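Local coordinates for protein beta-1,4-galactanase (Thielavia heterothallica, PDB 1HJS) that hydrolyses beta-1,4-galactosidic linkages in type I arabinogalactans, as a family 53 glycoside hydrolase of clan GH-A, at residues N134-G139 / I175-D180; E148-I153 / Q188-T193; S204-M209 / W237-A242. All coordinates share one frame; numbering follows the deposited sequence. Where two conformers were deposited one is given.

Interaction 1 (N134-G139 / I175-D180); sequences NEIRAG and IMIHLD
Glu135 runs alongside His178 in the same direction, with carboxylate and ring planes 68° apart. Glu135 CG, set beside its backbone N, rests against the imidazole, 3.4 Å from His178 CE1. The backbone N of Glu135 sits over one face of the same ring, offset toward its rim. Asn134 runs alongside His178 too, its amide nearly perpendicular to the ring, and its OD1 lies at the ring edge. Both Glu135 OE2 and His178 NE2 hydrogen-bond to Ser212 OG, while Asn134 ND2 is held by Ala87 O.

Asp180 lies across Glu135, with Asp180 CB 3.7 Å from Glu135 CD. The Asp180 carboxylate turns to Arg137, whose chain bends at chi3 (85°). Arg137 NH1 and Asp180 OD2 form a salt bridge of 2.9 Å, though the hydrogen bond in it is weak. Ile136 N donates to His178 O over 3.0 Å, nearly along the C=O axis. Ile136 CG1 also packs on Leu179 CD1 at 4.0 Å.

The Asn-Glu pair after strand 129-132 is the clan GH-A signature, and Glu135 is assigned as the proton donor. Asp180 lies nearby, but Arg137 probably balances much of its charge, so any rise it causes in the Glu135 pKa is likely to be modest. Asn134 lies beside Glu245, the assigned nucleophile, whose negative charge could also contribute. Any such shift would help keep the acid protonated.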
loop_
_atom_site.group_PDB
_atom_site.type_symbol
_atom_site.label_atom_id
_atom_site.label_comp_id
_atom_site.label_asym_id
_atom_site.label_seq_id
_atom_site.Cartn_x
_atom_site.Cartn_y
_atom_site.Cartn_z
ATOM N N ASN A 134 -3.820 -6.507 3.233
ATOM C CA ASN A 134 -2.655 -5.652 3.441
ATOM C C ASN A 134 -1.611 -6.469 4.192
ATOM O O ASN A 134 -1.872 -6.942 5.300
ATOM C CB ASN A 134 -3.031 -4.418 4.270
ATOM C CG ASN A 134 -1.869 -3.442 4.419
ATOM O OD1 ASN A 134 -1.575 -2.661 3.512
ATOM N ND2 ASN A 134 -1.197 -3.495 5.560
ATOM N N GLU A 135 -0.438 -6.632 3.582
ATOM C CA GLU A 135 0.664 -7.401 4.170
ATOM C C GLU A 135 0.169 -8.722 4.752
ATOM O O GLU A 135 0.353 -8.996 5.937
ATOM C CB GLU A 135 1.367 -6.583 5.260
ATOM C CG GLU A 135 1.931 -5.255 4.760
ATOM C CD GLU A 135 2.863 -4.594 5.759
ATOM O OE1 GLU A 135 2.731 -4.876 6.966
ATOM O OE2 GLU A 135 3.717 -3.783 5.342
ATOM N N ILE A 136 -0.437 -9.548 3.904
ATOM C CA ILE A 136 -0.983 -10.824 4.356
ATOM C C ILE A 136 0.037 -11.959 4.373
ATOM O O ILE A 136 -0.291 -13.112 4.080
ATOM C CB ILE A 136 -2.203 -11.230 3.495
ATOM C CG1 ILE A 136 -1.820 -11.285 2.012
ATOM C CG2 ILE A 136 -3.334 -10.230 3.708
ATOM C CD1 ILE A 136 -2.948 -11.797 1.113
ATOM N N ARG A 137 1.271 -11.623 4.743
ATOM C CA ARG A 137 2.369 -12.587 4.811
ATOM C C ARG A 137 2.119 -13.694 5.839
ATOM O O ARG A 137 2.669 -14.795 5.731
ATOM C CB ARG A 137 3.660 -11.855 5.160
ATOM C CG ARG A 137 4.902 -12.714 5.118
ATOM C CD ARG A 137 5.931 -12.130 6.070
ATOM N NE ARG A 137 5.728 -12.602 7.429
ATOM C CZ ARG A 137 6.151 -11.973 8.520
ATOM N NH1 ARG A 137 6.800 -10.818 8.429
ATOM N NH2 ARG A 137 5.951 -12.521 9.708
ATOM N N ALA A 138 1.313 -13.395 6.851
ATOM C CA ALA A 138 0.978 -14.388 7.866
ATOM C C ALA A 138 -0.504 -14.729 7.714
ATOM O O ALA A 138 -1.150 -15.211 8.644
ATOM C CB ALA A 138 1.267 -13.841 9.263
ATOM N N GLY A 139 -1.035 -14.466 6.522
ATOM C CA GLY A 139 -2.430 -14.748 6.245
ATOM C C GLY A 139 -3.334 -13.557 6.496
ATOM O O GLY A 139 -2.871 -12.413 6.609
ATOM N N ILE A 175 -5.870 -6.563 -9.827
ATOM C CA ILE A 175 -5.972 -7.163 -8.504
ATOM C C ILE A 175 -4.584 -7.466 -7.956
ATOM O O ILE A 175 -3.773 -8.127 -8.604
ATOM C CB ILE A 175 -6.823 -8.442 -8.552
ATOM C CG1 ILE A 175 -8.233 -8.088 -9.035
ATOM C CG2 ILE A 175 -6.886 -9.082 -7.174
ATOM C CD1 ILE A 175 -9.127 -9.285 -9.285
ATOM N N MET A 176 -4.319 -6.978 -6.751
ATOM C CA MET A 176 -3.010 -7.158 -6.134
ATOM C C MET A 176 -2.995 -7.916 -4.816
ATOM O O MET A 176 -3.915 -7.807 -4.012
ATOM C CB MET A 176 -2.373 -5.785 -5.901
ATOM C CG MET A 176 -1.111 -5.815 -5.046
ATOM S SD MET A 176 -0.593 -4.152 -4.578
ATOM C CE MET A 176 0.108 -3.580 -6.108
ATOM N N ILE A 177 -1.937 -8.697 -4.621
ATOM C CA ILE A 177 -1.711 -9.424 -3.379
ATOM C C ILE A 177 -0.488 -8.706 -2.825
ATOM O O ILE A 177 0.510 -8.521 -3.530
ATOM C CB ILE A 177 -1.413 -10.917 -3.614
ATOM C CG1 ILE A 177 -2.712 -11.639 -3.990
ATOM C CG2 ILE A 177 -0.813 -11.537 -2.356
ATOM C CD1 ILE A 177 -2.534 -13.116 -4.333
ATOM N N HIS A 178 -0.581 -8.294 -1.567
ATOM C CA HIS A 178 0.468 -7.521 -0.918
ATOM C C HIS A 178 1.094 -8.187 0.306
ATOM O O HIS A 178 0.405 -8.483 1.280
ATOM C CB HIS A 178 -0.128 -6.159 -0.523
ATOM C CG HIS A 178 0.770 -5.307 0.320
ATOM N ND1 HIS A 178 0.283 -4.315 1.147
ATOM C CD2 HIS A 178 2.117 -5.287 0.462
ATOM C CE1 HIS A 178 1.292 -3.724 1.763
ATOM N NE2 HIS A 178 2.415 -4.295 1.365
ATOM N N LEU A 179 2.407 -8.403 0.238
ATOM C CA LEU A 179 3.183 -8.998 1.325
ATOM C C LEU A 179 4.218 -7.977 1.811
ATOM O O LEU A 179 4.625 -7.086 1.063
ATOM C CB LEU A 179 3.914 -10.254 0.830
ATOM C CG LEU A 179 3.194 -11.606 0.875
ATOM C CD1 LEU A 179 1.773 -11.484 0.381
ATOM C CD2 LEU A 179 3.997 -12.622 0.061
ATOM N N ASP A 180 4.643 -8.103 3.063
ATOM C CA ASP A 180 5.645 -7.191 3.607
ATOM C C ASP A 180 7.046 -7.688 3.229
ATOM O O ASP A 180 7.187 -8.660 2.484
ATOM C CB ASP A 180 5.509 -7.120 5.130
ATOM C CG ASP A 180 5.923 -8.409 5.813
ATOM O OD1 ASP A 180 5.628 -9.494 5.271
ATOM O OD2 ASP A 180 6.539 -8.335 6.898
#

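Interaction 2 (E148-I153 / Q188-T193); sequences ENWANI and QNWWYT
Trp190 is the first residue of 188-193 to meet the other helix. Its CG stands anti to the backbone N (chi1 167°), and this swings the indole out toward the start of helix 150-165. There it receives the edge of Trp150 on one face. The six-membered rings make a T-shaped pair, with centroids 4.9 Å apart and planes at 77°. The touch is close: Trp150 CZ2 stands 3.3 Å from Trp190 CZ2, offset toward the rim of the Trp190 ring. Glu148 adds its aliphatic part. Glu148 CG lies 4.1 Å from Trp190 CZ2, at the edge of that indole.

Trp191 comes next. Its CB leads off from the other segment, but CG is again anti to the backbone N and the indole turns back. A second edge-to-face pair results, with Trp150 once more giving the edge. The six-membered ring of Trp150 and the five-membered ring of Trp191 have planes at 84°, and Trp150 CZ3 is 3.9 Å from Trp191 CD1. Ile153, one turn after Trp150, sets its CG2 branch against Trp191 CZ2 at 4.0 Å.

Trp150 is thus wedged between two indoles of consecutive residues. Its side chain also touches Asn194 and Val195, further along helix 185-196. The three tryptophans form an aromatic cluster joining two successive outer helices of the TIM barrel. Trp191 extends inward to Ile177 and Leu179 of strand 174-179.

The contact itself is apolar. It rests on ring edges, whose hydrogens are slightly positive, meeting electron-rich ring faces. Such pairing depends on the angle between the rings, so it probably helps to fix how the three indoles are turned.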
loop_
_atom_site.group_PDB
_atom_site.type_symbol
_atom_site.label_atom_id
_atom_site.label_comp_id
_atom_site.label_asym_id
_atom_site.label_seq_id
_atom_site.Cartn_x
_atom_site.Cartn_y
_atom_site.Cartn_z
ATOM N N GLU A 148 -0.157 -21.559 8.962
ATOM C CA GLU A 148 -0.106 -22.127 7.616
ATOM C C GLU A 148 -1.381 -22.792 7.081
ATOM O O GLU A 148 -1.320 -23.871 6.487
ATOM C CB GLU A 148 1.057 -23.121 7.558
ATOM C CG GLU A 148 2.383 -22.513 8.009
ATOM C CD GLU A 148 3.316 -23.530 8.644
ATOM O OE1 GLU A 148 3.734 -24.475 7.949
ATOM O OE2 GLU A 148 3.629 -23.383 9.845
ATOM N N ASN A 149 -2.527 -22.151 7.293
ATOM C CA ASN A 149 -3.808 -22.647 6.783
ATOM C C ASN A 149 -3.845 -22.254 5.297
ATOM O O ASN A 149 -4.697 -21.465 4.882
ATOM C CB ASN A 149 -4.977 -21.960 7.510
ATOM C CG ASN A 149 -5.521 -22.774 8.674
ATOM O OD1 ASN A 149 -6.097 -22.220 9.623
ATOM N ND2 ASN A 149 -5.367 -24.088 8.599
ATOM N N TRP A 150 -2.921 -22.798 4.506
ATOM C CA TRP A 150 -2.828 -22.474 3.082
ATOM C C TRP A 150 -4.120 -22.700 2.301
ATOM O O TRP A 150 -4.494 -21.881 1.464
ATOM C CB TRP A 150 -1.698 -23.277 2.428
ATOM C CG TRP A 150 -0.355 -23.044 3.056
ATOM C CD1 TRP A 150 0.454 -23.979 3.638
ATOM C CD2 TRP A 150 0.342 -21.796 3.153
ATOM N NE1 TRP A 150 1.612 -23.392 4.091
ATOM C CE2 TRP A 150 1.569 -22.052 3.805
ATOM C CE3 TRP A 150 0.049 -20.484 2.748
ATOM C CZ2 TRP A 150 2.507 -21.045 4.062
ATOM C CZ3 TRP A 150 0.982 -19.481 3.004
ATOM C CH2 TRP A 150 2.196 -19.771 3.656
ATOM N N ALA A 151 -4.794 -23.816 2.563
ATOM C CA ALA A 151 -6.037 -24.111 1.863
ATOM C C ALA A 151 -7.046 -22.985 2.084
ATOM O O ALA A 151 -7.671 -22.500 1.138
ATOM C CB ALA A 151 -6.612 -25.447 2.352
ATOM N N ASN A 152 -7.194 -22.559 3.334
ATOM C CA ASN A 152 -8.133 -21.494 3.673
ATOM C C ASN A 152 -7.724 -20.158 3.058
ATOM O O ASN A 152 -8.561 -19.416 2.553
ATOM C CB ASN A 152 -8.251 -21.349 5.196
ATOM C CG ASN A 152 -9.098 -22.450 5.825
ATOM O OD1 ASN A 152 -9.582 -23.351 5.137
ATOM N ND2 ASN A 152 -9.286 -22.375 7.134
ATOM N N ILE A 153 -6.434 -19.850 3.111
ATOM C CA ILE A 153 -5.929 -18.600 2.549
ATOM C C ILE A 153 -6.212 -18.530 1.050
ATOM O O ILE A 153 -6.730 -17.528 0.552
ATOM C CB ILE A 153 -4.410 -18.468 2.784
ATOM C CG1 ILE A 153 -4.131 -18.369 4.285
ATOM C CG2 ILE A 153 -3.873 -17.239 2.052
ATOM C CD1 ILE A 153 -2.658 -18.379 4.633
ATOM N N GLN A 188 8.809 -14.444 0.368
ATOM C CA GLN A 188 7.915 -14.209 -0.766
ATOM C C GLN A 188 7.672 -15.551 -1.467
ATOM O O GLN A 188 6.536 -15.922 -1.758
ATOM C CB GLN A 188 8.544 -13.236 -1.773
ATOM C CG GLN A 188 8.831 -11.819 -1.254
ATOM C CD GLN A 188 7.573 -11.027 -0.928
ATOM O OE1 GLN A 188 6.590 -11.062 -1.669
ATOM N NE2 GLN A 188 7.608 -10.292 0.176
ATOM N N ASN A 189 8.759 -16.274 -1.724
ATOM C CA ASN A 189 8.683 -17.559 -2.404
ATOM C C ASN A 189 7.900 -18.586 -1.598
ATOM O O ASN A 189 7.055 -19.301 -2.137
ATOM C CB ASN A 189 10.094 -18.077 -2.691
ATOM C CG ASN A 189 10.086 -19.338 -3.530
ATOM O OD1 ASN A 189 9.364 -19.432 -4.525
ATOM N ND2 ASN A 189 10.899 -20.311 -3.141
ATOM N N TRP A 190 8.185 -18.653 -0.304
ATOM C CA TRP A 190 7.500 -19.579 0.590
ATOM C C TRP A 190 5.985 -19.346 0.561
ATOM O O TRP A 190 5.196 -20.288 0.450
ATOM C CB TRP A 190 8.039 -19.380 2.010
ATOM C CG TRP A 190 7.246 -20.026 3.108
ATOM C CD1 TRP A 190 7.220 -21.352 3.443
ATOM C CD2 TRP A 190 6.392 -19.357 4.046
ATOM N NE1 TRP A 190 6.404 -21.547 4.537
ATOM C CE2 TRP A 190 5.884 -20.340 4.925
ATOM C CE3 TRP A 190 6.007 -18.021 4.226
ATOM C CZ2 TRP A 190 5.010 -20.029 5.973
ATOM C CZ3 TRP A 190 5.135 -17.709 5.269
ATOM C CH2 TRP A 190 4.646 -18.716 6.129
ATOM N N TRP A 191 5.587 -18.081 0.645
ATOM C CA TRP A 191 4.175 -17.724 0.663
ATOM C C TRP A 191 3.443 -18.048 -0.640
ATOM O O TRP A 191 2.473 -18.809 -0.639
ATOM C CB TRP A 191 4.016 -16.231 0.975
ATOM C CG TRP A 191 2.631 -15.859 1.430
ATOM C CD1 TRP A 191 2.178 -15.807 2.719
ATOM C CD2 TRP A 191 1.525 -15.488 0.600
ATOM N NE1 TRP A 191 0.860 -15.422 2.742
ATOM C CE2 TRP A 191 0.433 -15.221 1.454
ATOM C CE3 TRP A 191 1.349 -15.356 -0.786
ATOM C CZ2 TRP A 191 -0.822 -14.825 0.972
ATOM C CZ3 TRP A 191 0.099 -14.962 -1.268
ATOM C CH2 TRP A 191 -0.968 -14.702 -0.388
ATOM N N TYR A 192 3.899 -17.469 -1.746
ATOM C CA TYR A 192 3.250 -17.704 -3.035
ATOM C C TYR A 192 3.244 -19.173 -3.451
ATOM O O TYR A 192 2.247 -19.668 -3.975
ATOM C CB TYR A 192 3.905 -16.851 -4.127
ATOM C CG TYR A 192 3.493 -15.392 -4.068
ATOM C CD1 TYR A 192 2.174 -15.010 -4.330
ATOM C CD2 TYR A 192 4.410 -14.399 -3.722
ATOM C CE1 TYR A 192 1.777 -13.672 -4.246
ATOM C CE2 TYR A 192 4.025 -13.060 -3.633
ATOM C CZ TYR A 192 2.711 -12.704 -3.894
ATOM O OH TYR A 192 2.330 -11.381 -3.796
ATOM N N THR A 193 4.345 -19.874 -3.208
ATOM C CA THR A 193 4.417 -21.285 -3.575
ATOM C C THR A 193 3.344 -22.103 -2.855
ATOM O O THR A 193 2.615 -22.879 -3.479
ATOM C CB THR A 193 5.800 -21.876 -3.252
ATOM O OG1 THR A 193 6.798 -21.215 -4.042
ATOM C CG2 THR A 193 5.826 -23.373 -3.561
#

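Interaction 3 (S204-M209 / W237-A242); sequences SDFDMM and WNKEIA
Lys239 bends at chi2 (-62°) and runs extended from there, which carries NZ back over the 204-209 segment. Lys239 NZ donates to Phe206 O at 2.7 Å, nearly along the C=O axis. It also donates to Leu203 O, so two backbone carbonyls hold the ammonium. On the way Lys239 CG passes Phe206 CE2 at 4.2 Å, the two side chains lying across each other. A water held by Asp207 OD1 reaches NZ by a weak bond, while Asp207 OD2 accepts from Ile175 N. An alanine at Lys239 would lose the bonds to Phe206 O and Leu203 O and would probably loosen the segment leading into strand 208-212.

Beyond Lys239 the two segments pair as neighbouring parallel strands of the TIM barrel, 208-212 and 240-245. They are joined by helix 223-237 in a beta-alpha-beta crossover. Glu240 N donates to Asp207 O, and Met209 N to Glu240 O at 2.9 Å. Ala242 N then donates to Met209 O at 3.2 Å. Met208 and Glu240 share one face of the sheet, where Met208 CG lies 4.0 Å from Glu240 CB. The Glu240 carboxylate forms a salt bridge with Lys174. Met209 and Ile241 project to the face that helix 223-237 packs on. Met209 is extended beyond CG (chi3 161°), so its CE reaches Trp237 CE3 at 3.7 Å. Met209 SD meets the same indole obliquely, a Met-aromatic contact.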
loop_
_atom_site.group_PDB
_atom_site.type_symbol
_atom_site.label_atom_id
_atom_site.label_comp_id
_atom_site.label_asym_id
_atom_site.label_seq_id
_atom_site.Cartn_x
_atom_site.Cartn_y
_atom_site.Cartn_z
ATOM N N SER A 204 -4.116 -16.705 -12.614
ATOM C CA SER A 204 -4.969 -15.825 -13.403
ATOM C C SER A 204 -5.961 -15.030 -12.557
ATOM O O SER A 204 -6.606 -14.112 -13.065
ATOM C CB SER A 204 -5.736 -16.634 -14.452
ATOM O OG SER A 204 -6.635 -17.544 -13.843
ATOM N N ASP A 205 -6.086 -15.373 -11.276
ATOM C CA ASP A 205 -7.024 -14.668 -10.405
ATOM C C ASP A 205 -6.540 -13.289 -9.963
ATOM O O ASP A 205 -7.338 -12.468 -9.529
ATOM C CB ASP A 205 -7.371 -15.505 -9.167
ATOM C CG ASP A 205 -8.266 -16.698 -9.490
ATOM O OD1 ASP A 205 -9.123 -16.586 -10.394
ATOM O OD2 ASP A 205 -8.128 -17.745 -8.821
ATOM N N PHE A 206 -5.238 -13.037 -10.044
ATOM C CA PHE A 206 -4.727 -11.722 -9.670
ATOM C C PHE A 206 -3.725 -11.219 -10.697
ATOM O O PHE A 206 -3.227 -11.989 -11.521
ATOM C CB PHE A 206 -4.138 -11.719 -8.246
ATOM C CG PHE A 206 -2.904 -12.554 -8.078
ATOM C CD1 PHE A 206 -2.975 -13.941 -8.094
ATOM C CD2 PHE A 206 -1.669 -11.946 -7.868
ATOM C CE1 PHE A 206 -1.834 -14.715 -7.902
ATOM C CE2 PHE A 206 -0.519 -12.708 -7.675
ATOM C CZ PHE A 206 -0.601 -14.098 -7.690
ATOM N N ASP A 207 -3.426 -9.924 -10.644
ATOM C CA ASP A 207 -2.550 -9.312 -11.634
ATOM C C ASP A 207 -1.242 -8.716 -11.137
ATOM O O ASP A 207 -0.290 -8.573 -11.907
ATOM C CB ASP A 207 -3.339 -8.216 -12.350
ATOM C CG ASP A 207 -4.728 -8.672 -12.744
ATOM O OD1 ASP A 207 -4.824 -9.576 -13.593
ATOM O OD2 ASP A 207 -5.723 -8.137 -12.201
ATOM N N MET A 208 -1.191 -8.370 -9.860
ATOM C CA MET A 208 -0.004 -7.731 -9.321
ATOM C C MET A 208 0.469 -8.280 -7.987
ATOM O O MET A 208 -0.312 -8.812 -7.199
ATOM C CB MET A 208 -0.267 -6.236 -9.130
ATOM C CG MET A 208 -0.858 -5.514 -10.310
ATOM S SD MET A 208 -1.173 -3.776 -9.863
ATOM C CE MET A 208 0.454 -3.069 -10.133
ATOM N N MET A 209 1.766 -8.124 -7.748
ATOM C CA MET A 209 2.383 -8.526 -6.496
ATOM C C MET A 209 2.982 -7.257 -5.924
ATOM O O MET A 209 3.854 -6.637 -6.543
ATOM C CB MET A 209 3.491 -9.554 -6.725
ATOM C CG MET A 209 2.991 -10.880 -7.259
ATOM S SD MET A 209 4.311 -12.093 -7.385
ATOM C CE MET A 209 3.336 -13.595 -7.452
ATOM N N TRP A 237 6.735 -15.842 -11.449
ATOM C CA TRP A 237 5.306 -15.691 -11.712
ATOM C C TRP A 237 4.900 -14.671 -12.783
ATOM O O TRP A 237 3.733 -14.600 -13.160
ATOM C CB TRP A 237 4.591 -15.397 -10.392
ATOM C CG TRP A 237 4.753 -16.511 -9.403
ATOM C CD1 TRP A 237 4.179 -17.749 -9.465
ATOM C CD2 TRP A 237 5.592 -16.514 -8.242
ATOM N NE1 TRP A 237 4.610 -18.524 -8.416
ATOM C CE2 TRP A 237 5.478 -17.790 -7.650
ATOM C CE3 TRP A 237 6.427 -15.562 -7.646
ATOM C CZ2 TRP A 237 6.173 -18.141 -6.488
ATOM C CZ3 TRP A 237 7.118 -15.912 -6.490
ATOM C CH2 TRP A 237 6.985 -17.192 -5.926
ATOM N N ASN A 238 5.857 -13.879 -13.257
ATOM C CA ASN A 238 5.620 -12.898 -14.317
ATOM C C ASN A 238 4.427 -11.958 -14.093
ATOM O O ASN A 238 3.697 -11.642 -15.032
ATOM C CB ASN A 238 5.441 -13.634 -15.649
ATOM C CG ASN A 238 5.415 -12.695 -16.847
ATOM O OD1 ASN A 238 4.590 -12.849 -17.747
ATOM N ND2 ASN A 238 6.326 -11.730 -16.871
ATOM N N LYS A 239 4.238 -11.490 -12.860
ATOM C CA LYS A 239 3.138 -10.570 -12.557
ATOM C C LYS A 239 3.695 -9.154 -12.492
ATOM O O LYS A 239 4.904 -8.974 -12.355
ATOM C CB LYS A 239 2.508 -10.911 -11.200
ATOM C CG LYS A 239 1.716 -12.209 -11.183
ATOM C CD LYS A 239 0.549 -12.136 -12.155
ATOM C CE LYS A 239 -0.279 -13.406 -12.131
ATOM N NZ LYS A 239 -1.417 -13.314 -13.099
ATOM N N GLU A 240 2.836 -8.146 -12.607
ATOM C CA GLU A 240 3.327 -6.777 -12.504
ATOM C C GLU A 240 3.754 -6.621 -11.053
ATOM O O GLU A 240 3.130 -7.181 -10.156
ATOM C CB GLU A 240 2.238 -5.763 -12.854
ATOM C CG GLU A 240 1.836 -5.785 -14.321
ATOM C CD GLU A 240 1.175 -4.490 -14.761
ATOM O OE1 GLU A 240 0.281 -4.007 -14.040
ATOM O OE2 GLU A 240 1.551 -3.960 -15.829
ATOM N N ILE A 241 4.817 -5.860 -10.826
ATOM C CA ILE A 241 5.352 -5.690 -9.483
ATOM C C ILE A 241 5.436 -4.239 -9.025
ATOM O O ILE A 241 5.702 -3.337 -9.820
ATOM C CB ILE A 241 6.750 -6.332 -9.410
ATOM C CG1 ILE A 241 6.610 -7.849 -9.554
ATOM C CG2 ILE A 241 7.461 -5.940 -8.123
ATOM C CD1 ILE A 241 7.907 -8.548 -9.867
ATOM N N ALA A 242 5.211 -4.021 -7.734
ATOM C CA ALA A 242 5.281 -2.675 -7.185
ATOM C C ALA A 242 5.647 -2.639 -5.711
ATOM O O ALA A 242 5.310 -3.544 -4.941
ATOM C CB ALA A 242 3.947 -1.956 -7.390
HETATM O O HOH W 1 -2.772 -10.824 -14.902
#

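In the fold
The three contacts lie along neighbouring beta-alpha units of one TIM barrel. Interactions 1 and 2 cross along the chain, since their segments alternate; interaction 3 follows both. Interactions 1 and 2 have centres about 11 Å apart, 1 and 3 about 12 Å, and 2 and 3 about 16 Å. Strand 174-179 of interaction 1 lies beside strand 208-212 of interaction 3 in the sheet. Helix 185-196 of interaction 2 packs outside these strands. Its Trp191 lies against Ile136, and its Tyr192 meets both Trp237 and Met209. Interaction 3 ties the barrel at the end of strand 174-179 away from the catalytic loop, while helix 185-196 backs that loop through Trp191.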